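Local atomic coordinates of E3 19 kDa protein (Human adenovirus E serotype 4, PDB entry 5IRO), a protein that probably binds and retains MHC class I heavy chains in the endoplasmic reticulum, away from the cell surface, this chain being its probably lumenal part ahead of the transmembrane helix. Residues D[83-87]-D[88-92]. Residues are numbered along the deposited sequence; the frame is centred on the assembly and turned at random.
Sequences NTFIF and EHMCN
Ile-86 reaches forward onto Glu-88 and His-89 where the chain leaves strand 78-84 and turns toward helix 91-94. From its CB the side chain forks. CG1, anti to the backbone N (chi1 -175°), lies 3.5 Å from Glu-88 N, and CD1 beyond it ends 3.5 Å from Glu-88 CB. The other branch, CG2, rests 3.6 Å from His-89 CB and approaches the imidazole at its edge, near the ring plane; high B-factors leave that ring's position less certain. Phe-85 meets Met-90 separately: CE1 is 4.0 Å from Met-90 CG, the two side chains crossing at about a right angle.

Two amides grip Phe-87 O. The i to i+3 bond from Met-90 N (3.2 Å, N-H...O 161°) marks a type I beta turn over 87-90; that from Cys-91 N is shorter, 2.8 Å, but more bent, at 141°. It has alpha-helical i to i+4 spacing yet lies at the approach to helix 91-94, whose N-cap is Met-90.

Cys-91 SG forms a disulfide with Cys-29, tying this helix start to strand 29-34. The Phe-87 ring meets Trp-59 of strand 54-59 at a shallow interplanar angle, while Phe-85 and Met-90 both pack on Phe-22 of strand 20-24.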
loop_
_atom_site.group_PDB
_atom_site.type_symbol
_atom_site.label_atom_id
_atom_site.label_comp_id
_atom_site.label_asym_id
_atom_site.label_seq_id
_atom_site.Cartn_x
_atom_site.Cartn_y
_atom_site.Cartn_z
ATOM N N ASN D 83 20.776 15.908 22.450
ATOM C CA ASN D 83 19.614 16.785 22.409
ATOM C C ASN D 83 18.377 16.099 22.973
ATOM O O ASN D 83 18.081 14.961 22.619
ATOM C CB ASN D 83 19.351 17.244 20.974
ATOM C CG ASN D 83 20.242 18.398 20.561
ATOM O OD1 ASN D 83 20.797 19.101 21.403
ATOM N ND2 ASN D 83 20.392 18.592 19.255
ATOM N N THR D 84 17.643 16.796 23.833
ATOM C CA THR D 84 16.448 16.212 24.432
ATOM C C THR D 84 15.181 16.772 23.784
ATOM O O THR D 84 14.887 17.963 23.877
ATOM C CB THR D 84 16.405 16.402 25.976
ATOM O OG1 THR D 84 15.151 15.930 26.486
ATOM C CG2 THR D 84 16.598 17.861 26.371
ATOM N N PHE D 85 14.450 15.903 23.096
ATOM C CA PHE D 85 13.135 16.250 22.580
ATOM C C PHE D 85 12.179 15.195 23.087
ATOM O O PHE D 85 12.418 13.999 22.931
ATOM C CB PHE D 85 13.113 16.271 21.054
ATOM C CG PHE D 85 11.817 16.782 20.483
ATOM C CD1 PHE D 85 10.786 15.910 20.167
ATOM C CD2 PHE D 85 11.624 18.140 20.285
ATOM C CE1 PHE D 85 9.592 16.381 19.648
ATOM C CE2 PHE D 85 10.433 18.617 19.767
ATOM C CZ PHE D 85 9.415 17.737 19.448
ATOM N N ILE D 86 11.090 15.646 23.696
ATOM C CA ILE D 86 10.137 14.727 24.294
ATOM C C ILE D 86 9.146 14.129 23.292
ATOM O O ILE D 86 8.359 14.833 22.656
ATOM C CB ILE D 86 9.392 15.391 25.477
ATOM C CG1 ILE D 86 8.488 14.377 26.173
ATOM C CG2 ILE D 86 8.647 16.655 25.039
ATOM C CD1 ILE D 86 9.252 13.419 27.049
ATOM N N PHE D 87 9.223 12.812 23.140
ATOM C CA PHE D 87 8.368 12.084 22.216
ATOM C C PHE D 87 7.051 11.778 22.917
ATOM O O PHE D 87 6.042 11.486 22.279
ATOM C CB PHE D 87 9.044 10.793 21.749
ATOM C CG PHE D 87 10.433 10.993 21.201
ATOM C CD1 PHE D 87 10.647 11.099 19.839
ATOM C CD2 PHE D 87 11.523 11.069 22.048
ATOM C CE1 PHE D 87 11.918 11.286 19.332
ATOM C CE2 PHE D 87 12.797 11.254 21.546
ATOM C CZ PHE D 87 12.993 11.363 20.187
ATOM N N GLU D 88 7.076 11.864 24.244
ATOM C CA GLU D 88 5.896 11.643 25.074
ATOM C C GLU D 88 4.867 12.759 24.882
ATOM O O GLU D 88 3.725 12.648 25.329
ATOM C CB GLU D 88 6.321 11.561 26.544
ATOM C CG GLU D 88 5.269 11.064 27.522
ATOM C CD GLU D 88 5.797 10.979 28.946
ATOM O OE1 GLU D 88 7.018 11.155 29.142
ATOM O OE2 GLU D 88 4.990 10.737 29.867
ATOM N N HIS D 89 5.272 13.825 24.199
ATOM C CA HIS D 89 4.412 14.987 24.008
ATOM C C HIS D 89 3.947 15.118 22.562
ATOM O O HIS D 89 3.201 16.035 22.220
ATOM C CB HIS D 89 5.138 16.260 24.438
ATOM C CG HIS D 89 4.769 16.731 25.809
ATOM N ND1 HIS D 89 3.495 17.142 26.139
ATOM C CD2 HIS D 89 5.505 16.850 26.939
ATOM C CE1 HIS D 89 3.464 17.496 27.410
ATOM N NE2 HIS D 89 4.672 17.329 27.918
ATOM N N MET D 90 4.389 14.192 21.718
ATOM C CA MET D 90 4.010 14.198 20.312
ATOM C C MET D 90 3.511 12.829 19.863
ATOM O O MET D 90 2.923 12.696 18.791
ATOM C CB MET D 90 5.181 14.663 19.439
ATOM C CG MET D 90 5.551 16.130 19.627
ATOM S SD MET D 90 4.867 17.216 18.358
ATOM C CE MET D 90 6.064 17.001 17.042
ATOM N N CYS D 91 3.748 11.813 20.688
ATOM C CA CYS D 91 3.218 10.484 20.414
ATOM C C CYS D 91 1.867 10.283 21.094
ATOM O O CYS D 91 1.103 9.400 20.713
ATOM C CB CYS D 91 4.203 9.395 20.849
ATOM S SG CYS D 91 5.489 9.008 19.639
ATOM N N ASN D 92 1.579 11.100 22.104
ATOM C CA ASN D 92 0.262 11.099 22.733
ATOM C C ASN D 92 -0.758 11.896 21.926
ATOM O O ASN D 92 -1.964 11.671 22.034
ATOM C CB ASN D 92 0.348 11.673 24.150
ATOM C CG ASN D 92 1.091 10.762 25.112
ATOM O OD1 ASN D 92 1.054 9.538 24.989
ATOM N ND2 ASN D 92 1.768 11.361 26.087
#